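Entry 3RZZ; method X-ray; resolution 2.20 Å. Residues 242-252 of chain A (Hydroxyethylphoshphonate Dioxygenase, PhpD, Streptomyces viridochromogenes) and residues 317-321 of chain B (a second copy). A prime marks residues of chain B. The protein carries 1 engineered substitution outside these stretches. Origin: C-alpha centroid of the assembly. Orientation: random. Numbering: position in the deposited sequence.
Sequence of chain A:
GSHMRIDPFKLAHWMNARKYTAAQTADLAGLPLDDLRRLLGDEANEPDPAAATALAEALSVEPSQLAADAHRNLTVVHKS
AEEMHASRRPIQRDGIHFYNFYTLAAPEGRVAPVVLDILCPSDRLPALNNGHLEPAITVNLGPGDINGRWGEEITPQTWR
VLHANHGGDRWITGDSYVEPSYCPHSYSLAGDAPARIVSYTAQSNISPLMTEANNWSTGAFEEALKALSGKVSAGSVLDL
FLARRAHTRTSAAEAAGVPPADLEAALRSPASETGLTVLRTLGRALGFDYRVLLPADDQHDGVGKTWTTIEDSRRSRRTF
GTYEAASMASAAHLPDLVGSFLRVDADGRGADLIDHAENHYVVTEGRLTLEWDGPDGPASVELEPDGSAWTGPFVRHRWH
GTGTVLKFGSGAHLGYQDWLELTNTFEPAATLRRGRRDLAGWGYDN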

# COMPACT_ATOMS: atom_id res chain seq x y z
N LEU A 242 -20.22 -4.32 -1.15
CA LEU A 242 -21.57 -3.98 -1.59
C LEU A 242 -22.12 -2.78 -0.83
O LEU A 242 -22.61 -1.83 -1.43
CB LEU A 242 -22.50 -5.19 -1.42
CG LEU A 242 -21.99 -6.51 -2.01
CD1 LEU A 242 -23.03 -7.59 -1.78
CD2 LEU A 242 -21.69 -6.35 -3.50
N ALA A 243 -22.05 -2.82 0.49
CA ALA A 243 -22.53 -1.71 1.30
C ALA A 243 -21.82 -0.43 0.88
O ALA A 243 -22.39 0.65 0.91
CB ALA A 243 -22.27 -1.99 2.78
N ARG A 244 -20.56 -0.57 0.49
CA ARG A 244 -19.74 0.55 0.03
C ARG A 244 -20.38 1.15 -1.22
O ARG A 244 -20.35 2.36 -1.43
CB ARG A 244 -18.31 0.04 -0.26
CG ARG A 244 -17.31 1.07 -0.80
CD ARG A 244 -17.09 2.22 0.17
NE ARG A 244 -15.94 3.04 -0.18
CZ ARG A 244 -15.71 4.25 0.34
NH1 ARG A 244 -16.55 4.76 1.23
NH2 ARG A 244 -14.63 4.94 -0.02
N ARG A 245 -20.98 0.29 -2.04
CA ARG A 245 -21.61 0.72 -3.28
C ARG A 245 -23.14 0.83 -3.24
O ARG A 245 -23.80 0.94 -4.29
CB ARG A 245 -21.19 -0.22 -4.40
CG ARG A 245 -19.70 -0.22 -4.63
CD ARG A 245 -19.28 -1.25 -5.65
NE ARG A 245 -17.85 -1.20 -5.89
CZ ARG A 245 -16.92 -1.45 -4.98
NH1 ARG A 245 -17.27 -1.77 -3.73
NH2 ARG A 245 -15.64 -1.40 -5.31
N ALA A 246 -23.70 0.81 -2.03
CA ALA A 246 -25.15 0.91 -1.86
C ALA A 246 -25.88 -0.21 -2.59
O ALA A 246 -26.88 0.00 -3.26
CB ALA A 246 -25.64 2.27 -2.37
N HIS A 247 -25.34 -1.42 -2.47
CA HIS A 247 -25.91 -2.61 -3.09
C HIS A 247 -26.17 -3.66 -2.00
O HIS A 247 -25.49 -3.69 -0.98
CB HIS A 247 -24.94 -3.21 -4.11
CG HIS A 247 -25.20 -2.81 -5.53
ND1 HIS A 247 -24.50 -1.79 -6.15
CD2 HIS A 247 -26.04 -3.32 -6.46
CE1 HIS A 247 -24.90 -1.69 -7.41
NE2 HIS A 247 -25.83 -2.61 -7.62
N THR A 248 -27.17 -4.51 -2.22
CA THR A 248 -27.46 -5.58 -1.28
C THR A 248 -27.02 -6.81 -2.06
O THR A 248 -26.65 -6.70 -3.22
CB THR A 248 -28.97 -5.70 -0.96
OG1 THR A 248 -29.70 -5.91 -2.18
CG2 THR A 248 -29.47 -4.44 -0.26
N ARG A 249 -27.05 -7.99 -1.44
CA ARG A 249 -26.66 -9.18 -2.19
C ARG A 249 -27.65 -9.43 -3.33
O ARG A 249 -27.28 -9.99 -4.37
CB ARG A 249 -26.59 -10.41 -1.27
CG ARG A 249 -25.38 -10.46 -0.39
CD ARG A 249 -25.24 -11.80 0.28
NE ARG A 249 -24.11 -11.81 1.20
CZ ARG A 249 -23.58 -12.91 1.73
NH1 ARG A 249 -24.07 -14.10 1.44
NH2 ARG A 249 -22.56 -12.80 2.57
N THR A 250 -28.89 -9.01 -3.13
CA THR A 250 -29.94 -9.19 -4.13
C THR A 250 -29.74 -8.28 -5.34
O THR A 250 -29.74 -8.73 -6.48
CB THR A 250 -31.33 -8.92 -3.53
OG1 THR A 250 -31.57 -9.83 -2.44
CG2 THR A 250 -32.41 -9.11 -4.59
N SER A 251 -29.56 -6.99 -5.08
CA SER A 251 -29.36 -6.03 -6.15
C SER A 251 -28.07 -6.31 -6.93
O SER A 251 -28.04 -6.19 -8.15
CB SER A 251 -29.32 -4.60 -5.60
OG SER A 251 -28.24 -4.40 -4.70
N ALA A 252 -27.03 -6.68 -6.20
CA ALA A 252 -25.73 -6.97 -6.82
C ALA A 252 -25.85 -8.16 -7.76
O ALA A 252 -25.29 -8.14 -8.86
CB ALA A 252 -24.70 -7.25 -5.74
N ARG B 317 -31.29 1.16 -10.41
CA ARG B 317 -32.00 1.59 -9.21
C ARG B 317 -32.35 0.43 -8.30
O ARG B 317 -32.77 -0.62 -8.76
CB ARG B 317 -33.29 2.34 -9.58
CG ARG B 317 -33.07 3.76 -10.05
CD ARG B 317 -34.38 4.43 -10.39
NE ARG B 317 -35.13 3.66 -11.37
CZ ARG B 317 -36.27 4.05 -11.92
NH1 ARG B 317 -36.89 3.28 -12.81
NH2 ARG B 317 -36.79 5.23 -11.59
N ARG B 318 -32.14 0.64 -7.00
CA ARG B 318 -32.46 -0.35 -5.99
C ARG B 318 -32.63 0.29 -4.63
O ARG B 318 -32.21 1.42 -4.38
CB ARG B 318 -31.38 -1.45 -5.91
CG ARG B 318 -30.00 -1.04 -5.35
CD ARG B 318 -29.11 -0.39 -6.41
NE ARG B 318 -27.80 -0.01 -5.90
CZ ARG B 318 -26.89 0.66 -6.61
NH1 ARG B 318 -27.15 1.03 -7.86
NH2 ARG B 318 -25.72 0.96 -6.07
N THR B 319 -33.28 -0.45 -3.74
CA THR B 319 -33.49 0.01 -2.38
C THR B 319 -32.26 -0.38 -1.59
O THR B 319 -31.74 -1.48 -1.75
CB THR B 319 -34.71 -0.67 -1.76
OG1 THR B 319 -35.90 -0.11 -2.32
CG2 THR B 319 -34.70 -0.50 -0.24
N PHE B 320 -31.79 0.54 -0.75
CA PHE B 320 -30.63 0.27 0.11
C PHE B 320 -30.98 0.84 1.48
O PHE B 320 -30.76 2.02 1.76
CB PHE B 320 -29.37 0.95 -0.43
CG PHE B 320 -28.15 0.73 0.43
CD1 PHE B 320 -27.65 -0.55 0.62
CD2 PHE B 320 -27.53 1.80 1.07
CE1 PHE B 320 -26.54 -0.77 1.44
CE2 PHE B 320 -26.42 1.59 1.89
CZ PHE B 320 -25.93 0.31 2.08
N GLY B 321 -31.52 -0.02 2.34
CA GLY B 321 -31.92 0.45 3.65
C GLY B 321 -33.07 1.39 3.39
O GLY B 321 -33.99 1.05 2.64
O HOH W 1 -32.26 -4.24 -2.65

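The guanidinium of Arg318′ is the polar centre of this contact. Its NE donates to Ala246 O at 2.8 Å, with an N-H...O angle of 155°. Its NH2 also reaches Ala246 O, at 3.2 Å, but at 133° this bond is weak. A further weak bond runs from Arg318′ NH2 to Arg245 O; the two atoms are 2.6 Å apart, yet the angle is 124°. Both carbonyl oxygens lie at the guanidinium edge, near its plane, although only the NE bond, to Ala246 O, is well aligned. Both carbonyls lie where the chain leaves the helix: Arg245 is the first residue to depart from helical phi/psi, and Ala246 follows with a positive phi of 59°.

The same guanidinium lies flat on the ring of His247, with centres 3.5 Å apart and planes at 23°. His247 ND1 and Arg318′ NH2 are 3.0 Å apart, but ND1 sits over the guanidinium face, so the closeness reflects stacking rather than a hydrogen bond. Farther back along the arginine, Ser251 CB packs against Arg318′ CG at 3.6 Å.

Thr248 caps the following helix. Its OG1 accepts from Ser251 N at 3.1 Å and, weakly, from Thr250 N at 3.3 Å. Ser251 OG accepts in return from Thr248 N at 2.7 Å. A water links the chains, lying 3.1 Å from Thr248 OG1 and donating to Thr319′ O at 2.9 Å.

Phe320′ supplies the main apolar packing. Ala246 CA lies over its ring face, 3.7 Å from the centroid and 6° off the normal, a CH-pi contact. Ala246 CB is 4.0 Å from Phe320′ CD2. At the far end of the ring, Phe320′ CZ approaches Ala243 CB at 4.4 Å. Thr248 CG2 sits at the ring edge, 4.4 Å from Phe320′ CD1.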